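Local coordinates for protein alcohol dehydrogenase (Escherichia coli, PDB 5VM2) that is of unknown substrate specificity but probably oxidises alcohol groups with NAD or NADP as acceptor, as a zinc-containing member of the alcohol dehydrogenase family, at residues T149-A154 against N295-T300. Residues are numbered along the deposited sequence; the frame is centred on the assembly and turned at random.
With MG (magnesium ion), chain C.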
ATOM      1  N   THR A 149      -7.717  -0.533  -8.062  1.00 35.08           N
ATOM      2  CA  THR A 149      -6.430  -1.139  -7.750  1.00 35.21           C
ATOM      3  C   THR A 149      -5.684  -0.332  -6.694  1.00 35.34           C
ATOM      4  O   THR A 149      -5.058  -0.901  -5.791  1.00 34.72           O
ATOM      5  CB  THR A 149      -5.598  -1.253  -9.027  1.00 38.39           C
ATOM      6  OG1 THR A 149      -6.302  -2.060  -9.978  1.00 40.37           O
ATOM      7  CG2 THR A 149      -4.248  -1.879  -8.737  1.00 37.07           C
ATOM      8  N   LEU A 150      -5.757   0.995  -6.781  1.00 34.34           N
ATOM      9  CA  LEU A 150      -4.984   1.803  -5.849  1.00 32.33           C
ATOM     10  C   LEU A 150      -5.674   1.999  -4.508  1.00 29.52           C
ATOM     11  O   LEU A 150      -5.076   2.596  -3.608  1.00 27.56           O
ATOM     12  CB  LEU A 150      -4.677   3.160  -6.479  1.00 33.98           C
ATOM     13  CG  LEU A 150      -4.124   3.023  -7.896  1.00 39.08           C
ATOM     14  CD1 LEU A 150      -4.439   4.261  -8.711  1.00 42.16           C
ATOM     15  CD2 LEU A 150      -2.628   2.750  -7.854  1.00 39.47           C
ATOM     16  N   VAL A 151      -6.847   1.398  -4.298  1.00 27.68           N
ATOM     17  CA  VAL A 151      -7.435   1.395  -2.963  1.00 26.50           C
ATOM     18  C   VAL A 151      -6.498   0.714  -1.971  1.00 27.31           C
ATOM     19  O   VAL A 151      -6.394   1.129  -0.810  1.00 26.41           O
ATOM     20  CB  VAL A 151      -8.820   0.724  -2.986  1.00 27.71           C
ATOM     21  CG1 VAL A 151      -9.286   0.409  -1.559  1.00 24.84           C
ATOM     22  CG2 VAL A 151      -9.828   1.613  -3.712  1.00 30.43           C
ATOM     23  N   GLU A 152      -5.780  -0.322  -2.418  1.00 28.22           N
ATOM     24  CA  GLU A 152      -4.921  -1.069  -1.499  1.00 30.05           C
ATOM     25  C   GLU A 152      -3.839  -0.199  -0.866  1.00 29.17           C
ATOM     26  O   GLU A 152      -3.766  -0.146   0.374  1.00 29.25           O
ATOM     27  CB  GLU A 152      -4.345  -2.296  -2.215  1.00 32.02           C
ATOM     28  CG  GLU A 152      -3.859  -3.394  -1.279  1.00 34.91           C
ATOM     29  CD  GLU A 152      -2.426  -3.190  -0.817  1.00 39.41           C
ATOM     30  OE1 GLU A 152      -1.773  -2.233  -1.289  1.00 43.07           O
ATOM     31  OE2 GLU A 152      -1.952  -3.992   0.017  1.00 39.89           O
ATOM     32  N   PRO A 153      -2.974   0.491  -1.620  1.00 25.60           N
ATOM     33  CA  PRO A 153      -2.010   1.371  -0.947  1.00 24.16           C
ATOM     34  C   PRO A 153      -2.673   2.544  -0.248  1.00 27.19           C
ATOM     35  O   PRO A 153      -2.179   2.988   0.796  1.00 28.27           O
ATOM     36  CB  PRO A 153      -1.084   1.832  -2.082  1.00 23.37           C
ATOM     37  CG  PRO A 153      -1.912   1.690  -3.328  1.00 25.29           C
ATOM     38  CD  PRO A 153      -2.762   0.476  -3.083  1.00 27.34           C
ATOM     39  N   ALA A 154      -3.786   3.056  -0.781  1.00 26.64           N
ATOM     40  CA  ALA A 154      -4.516   4.099  -0.067  1.00 27.38           C
ATOM     41  C   ALA A 154      -5.020   3.585   1.277  1.00 27.05           C
ATOM     42  O   ALA A 154      -5.016   4.319   2.273  1.00 28.50           O
ATOM     43  CB  ALA A 154      -5.677   4.609  -0.920  1.00 27.23           C
ATOM     44  N   ASN A 295     -10.220  -3.465   8.162  1.00 28.47           N
ATOM     45  CA  ASN A 295     -11.534  -2.821   8.063  1.00 32.71           C
ATOM     46  C   ASN A 295     -11.455  -1.409   7.473  1.00 32.22           C
ATOM     47  O   ASN A 295     -12.261  -0.541   7.820  1.00 33.46           O
ATOM     48  CB  ASN A 295     -12.236  -2.781   9.426  1.00 34.52           C
ATOM     49  CG  ASN A 295     -12.169  -4.112  10.159  1.00 39.00           C
ATOM     50  OD1 ASN A 295     -12.542  -5.149   9.615  1.00 42.37           O
ATOM     51  ND2 ASN A 295     -11.687  -4.086  11.398  1.00 38.32           N
ATOM     52  N   ARG A 296     -10.534  -1.189   6.528  1.00 30.03           N
ATOM     53  CA  ARG A 296     -10.339   0.129   5.933  1.00 28.57           C
ATOM     54  C   ARG A 296     -10.837   0.251   4.500  1.00 31.43           C
ATOM     55  O   ARG A 296     -10.879   1.371   3.978  1.00 34.39           O
ATOM     56  CB  ARG A 296      -8.854   0.523   5.957  1.00 25.80           C
ATOM     57  CG  ARG A 296      -8.147   0.278   7.270  1.00 27.10           C
ATOM     58  CD  ARG A 296      -8.797   1.038   8.430  1.00 31.25           C
ATOM     59  NE  ARG A 296      -7.950   0.980   9.621  1.00 33.55           N
ATOM     60  CZ  ARG A 296      -8.251   1.536  10.788  1.00 35.32           C
ATOM     61  NH1 ARG A 296      -9.393   2.197  10.944  1.00 37.08           N
ATOM     62  NH2 ARG A 296      -7.407   1.428  11.807  1.00 35.00           N
ATOM     63  N   TYR A 297     -11.161  -0.857   3.834  1.00 30.19           N
ATOM     64  CA  TYR A 297     -11.503  -0.767   2.416  1.00 30.15           C
ATOM     65  C   TYR A 297     -12.746   0.077   2.178  1.00 28.25           C
ATOM     66  O   TYR A 297     -12.696   0.972   1.318  1.00 27.36           O
ATOM     67  CB  TYR A 297     -11.635  -2.172   1.812  1.00 32.09           C
ATOM     68  CG  TYR A 297     -10.431  -2.566   0.973  1.00 33.09           C
ATOM     69  CD1 TYR A 297      -9.150  -2.509   1.505  1.00 31.98           C
ATOM     70  CD2 TYR A 297     -10.575  -2.980  -0.347  1.00 34.39           C
ATOM     71  CE1 TYR A 297      -8.037  -2.855   0.753  1.00 33.06           C
ATOM     72  CE2 TYR A 297      -9.465  -3.334  -1.114  1.00 35.19           C
ATOM     73  CZ  TYR A 297      -8.198  -3.268  -0.555  1.00 35.26           C
ATOM     74  OH  TYR A 297      -7.092  -3.614  -1.299  1.00 35.86           O
ATOM     75  N   PRO A 298     -13.866  -0.121   2.883  1.00 30.58           N
ATOM     76  CA  PRO A 298     -15.049   0.703   2.574  1.00 32.21           C
ATOM     77  C   PRO A 298     -14.810   2.193   2.743  1.00 31.36           C
ATOM     78  O   PRO A 298     -15.150   2.973   1.843  1.00 30.77           O
ATOM     79  CB  PRO A 298     -16.102   0.165   3.551  1.00 35.02           C
ATOM     80  CG  PRO A 298     -15.688  -1.255   3.787  1.00 34.74           C
ATOM     81  CD  PRO A 298     -14.190  -1.189   3.848  1.00 30.96           C
ATOM     82  N   VAL A 299     -14.213   2.616   3.861  1.00 31.78           N
ATOM     83  CA  VAL A 299     -14.007   4.045   4.081  1.00 32.74           C
ATOM     84  C   VAL A 299     -13.011   4.617   3.078  1.00 30.95           C
ATOM     85  O   VAL A 299     -13.099   5.796   2.708  1.00 29.72           O
ATOM     86  CB  VAL A 299     -13.570   4.311   5.537  1.00 33.62           C
ATOM     87  CG1 VAL A 299     -12.164   3.790   5.791  1.00 33.85           C
ATOM     88  CG2 VAL A 299     -13.652   5.802   5.849  1.00 33.70           C
ATOM     89  N   THR A 300     -12.061   3.803   2.609  1.00 26.56           N
ATOM     90  CA  THR A 300     -11.095   4.283   1.626  1.00 25.84           C
ATOM     91  C   THR A 300     -11.743   4.409   0.255  1.00 27.10           C
ATOM     92  O   THR A 300     -11.552   5.410  -0.447  1.00 28.70           O
ATOM     93  CB  THR A 300      -9.888   3.345   1.572  1.00 25.56           C
ATOM     94  OG1 THR A 300      -9.324   3.215   2.885  1.00 27.78           O
ATOM     95  CG2 THR A 300      -8.834   3.876   0.610  1.00 25.25           C
TER
HETATM   96 MG    MG C 401       0.203  -2.424  -1.689  1.00 32.04          MG
HETATM   97  O   HOH W   1      -7.271  -2.819  -4.359  1.00 43.68           O
HETATM   98  O   HOH W   2       1.147  -1.350  -0.425  1.00 34.26           O
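Thr-300, which packs on Ala-154, bonds twice to Arg-296 O, through its backbone N and through OG1 at 2.6 Å, the hydroxyl standing 37° out of the carbonyl plane. Threonine suits the place because its methyl CG2 is left to meet the other helix, 3.6 Å from CB of the small Ala-154. Three residues earlier, Val-151 CG1 sits over one face of the Tyr-297 ring, 3.8 Å from the centroid and 11° off the normal, a CH-pi contact; CG1 stands anti to the backbone N (chi1 166°), which directs it over the ring. Tyr-297 OH lies 3.2 Å from both CB and CG of Glu-152, and a water lies between this hydroxyl and Thr-149 O, a long and loose bridge. The Glu-152 chain bends at chi2, and its carboxylate divides the work: OE1 binds the magnesium ion at 2.0 Å, alongside a water, His-65 and Glu-66, while OE2 is hydrogen-bonded to Tyr-293 OH. This buried packing joins the kinked helix 145-163 to the first turn of helix 297-305, whose Ile-301 and Ile-304 also touch Val-151, and strand 340-344 packs against Leu-150 and Pro-153.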